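PDB 4EYE: probable oxidoreductase from Mycobacterium abscessus, which probably catalyses an oxidoreduction as a quinone-oxidoreductase-like member of the medium-chain dehydrogenase family. Local coordinates for residues 49-54 with 92-97. Residues are numbered along the deposited sequence; the frame is centred on the assembly and turned at random.
Sequences NVVVVD and SAPEGS
Val-52 and Ser-92 form an antiparallel hydrogen-bonded pair at one end of the paired strands 51-55 and 85-92, in the GroES-like domain of this alcohol dehydrogenase relative. Val-52 N donates to Ser-92 O over 2.9 Å and lies 32° off the plane of that carbonyl. The return bond, from Ser-92 N to Val-52 O, is weak at 3.3 Å. Val-51 CA adds a C-H...O contact to the same Ser-92 O, at 3.2 Å.

On one face, Val-52 CB and Val-52 CG2 each lie 3.5 Å from Ser-92 OG. With chi1 at 61°, OG sits between the backbone N and the carbonyl carbon. There it shares a water with Val-50 O. The water donates to Val-50 O over 2.7 Å and so bridges the two chains where direct backbone pairing has ended.

Val-51 faces the other way. Val-51 CG2 is anti to the carbonyl carbon and packs 4.0 Å from both Ala-93 CB and Pro-94 CD. The side chains of Val-51 and Pro-94 cross at about a right angle. Ile-99 touches both Val-51 and Ala-93, and Ile-125 of strand 125-127 also packs on Val-51. Pro-94 CD also approaches Val-50 O, at 3.5 Å.

Pro-94 then starts a type II turn to Ser-97, with Gly-96 at a positive phi (82°). Pro-94 O accepts from both Ser-97 N and Ser-97 OG; the hydroxyl bond is 2.7 Å long and lies in the carbonyl plane. Pro-94 has no amide hydrogen to give to Val-50 O, which takes one from the water instead. Beyond Ser-92 the contact is a water bridge and apolar packing, and Pro-94 O is used within the turn.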
loop_
_atom_site.group_PDB
_atom_site.type_symbol
_atom_site.label_atom_id
_atom_site.label_comp_id
_atom_site.label_asym_id
_atom_site.label_seq_id
_atom_site.Cartn_x
_atom_site.Cartn_y
_atom_site.Cartn_z
ATOM N N ASN A 49 -7.860 -12.246 23.521
ATOM C CA ASN A 49 -6.715 -11.695 22.827
ATOM C C ASN A 49 -7.064 -11.245 21.396
ATOM O O ASN A 49 -6.242 -11.335 20.514
ATOM C CB ASN A 49 -5.543 -12.700 22.864
ATOM C CG ASN A 49 -4.223 -12.104 22.341
ATOM O OD1 ASN A 49 -3.863 -10.973 22.664
ATOM N ND2 ASN A 49 -3.491 -12.885 21.520
ATOM N N VAL A 50 -8.295 -10.805 21.166
ATOM C CA VAL A 50 -8.671 -10.292 19.854
ATOM C C VAL A 50 -9.421 -8.973 19.954
ATOM O O VAL A 50 -10.052 -8.660 20.959
ATOM C CB VAL A 50 -9.499 -11.276 18.982
ATOM C CG1 VAL A 50 -8.673 -12.488 18.586
ATOM C CG2 VAL A 50 -10.746 -11.716 19.681
ATOM N N VAL A 51 -9.257 -8.175 18.919
ATOM C CA VAL A 51 -9.960 -6.919 18.780
ATOM C C VAL A 51 -10.843 -7.137 17.586
ATOM O O VAL A 51 -10.367 -7.517 16.516
ATOM C CB VAL A 51 -9.027 -5.740 18.500
ATOM C CG1 VAL A 51 -9.850 -4.461 18.334
ATOM C CG2 VAL A 51 -7.976 -5.621 19.602
ATOM N N VAL A 52 -12.139 -6.923 17.765
ATOM C CA VAL A 52 -13.083 -7.019 16.665
ATOM C C VAL A 52 -13.370 -5.595 16.222
ATOM O O VAL A 52 -13.684 -4.744 17.051
ATOM C CB VAL A 52 -14.378 -7.738 17.105
ATOM C CG1 VAL A 52 -15.407 -7.710 15.986
ATOM C CG2 VAL A 52 -14.058 -9.171 17.585
ATOM N N VAL A 53 -13.248 -5.369 14.919
ATOM C CA VAL A 53 -13.452 -4.050 14.266
ATOM C C VAL A 53 -14.650 -4.167 13.332
ATOM O O VAL A 53 -14.711 -5.100 12.511
ATOM C CB VAL A 53 -12.222 -3.625 13.430
ATOM C CG1 VAL A 53 -12.422 -2.249 12.788
ATOM C CG2 VAL A 53 -10.950 -3.540 14.284
ATOM N N ASP A 54 -15.591 -3.217 13.450
ATOM C CA ASP A 54 -16.605 -2.991 12.449
ATOM C C ASP A 54 -15.983 -2.247 11.259
ATOM O O ASP A 54 -15.587 -1.080 11.358
ATOM C CB ASP A 54 -17.814 -2.167 12.992
ATOM C CG ASP A 54 -18.680 -2.971 13.947
ATOM O OD1 ASP A 54 -18.396 -4.155 14.220
ATOM O OD2 ASP A 54 -19.658 -2.436 14.479
ATOM N N SER A 92 -15.079 -4.711 20.086
ATOM C CA SER A 92 -14.539 -5.246 21.328
ATOM C C SER A 92 -13.003 -5.308 21.286
ATOM O O SER A 92 -12.376 -5.352 20.188
ATOM C CB SER A 92 -15.100 -6.635 21.631
ATOM O OG SER A 92 -14.765 -7.582 20.613
ATOM N N ALA A 93 -12.427 -5.310 22.486
ATOM C CA ALA A 93 -10.983 -5.319 22.673
ATOM C C ALA A 93 -10.666 -5.758 24.117
ATOM O O ALA A 93 -11.454 -5.503 25.027
ATOM C CB ALA A 93 -10.391 -3.957 22.386
ATOM N N PRO A 94 -9.524 -6.433 24.323
ATOM C CA PRO A 94 -9.179 -6.872 25.675
ATOM C C PRO A 94 -8.797 -5.739 26.623
ATOM O O PRO A 94 -8.306 -4.680 26.190
ATOM C CB PRO A 94 -7.928 -7.758 25.469
ATOM C CG PRO A 94 -7.755 -7.906 24.011
ATOM C CD PRO A 94 -8.441 -6.713 23.382
ATOM N N GLU A 95 -8.984 -6.008 27.924
ATOM C CA GLU A 95 -8.545 -5.127 29.006
ATOM C C GLU A 95 -7.054 -4.949 28.913
ATOM O O GLU A 95 -6.305 -5.902 28.669
ATOM C CB GLU A 95 -8.886 -5.747 30.368
ATOM C CG GLU A 95 -10.363 -5.993 30.598
ATOM C CD GLU A 95 -11.152 -4.736 30.418
ATOM O OE1 GLU A 95 -10.958 -3.813 31.236
ATOM O OE2 GLU A 95 -11.945 -4.669 29.454
ATOM N N GLY A 96 -6.606 -3.721 29.081
ATOM C CA GLY A 96 -5.191 -3.467 29.111
ATOM C C GLY A 96 -4.530 -3.364 27.747
ATOM O O GLY A 96 -3.329 -3.100 27.685
ATOM N N SER A 97 -5.294 -3.547 26.654
ATOM C CA SER A 97 -4.724 -3.388 25.323
ATOM C C SER A 97 -4.546 -1.890 25.027
ATOM O O SER A 97 -3.846 -1.527 24.076
ATOM C CB SER A 97 -5.607 -4.022 24.226
ATOM O OG SER A 97 -6.907 -3.456 24.202
HETATM O O HOH W 1 -12.655 -8.951 21.638
#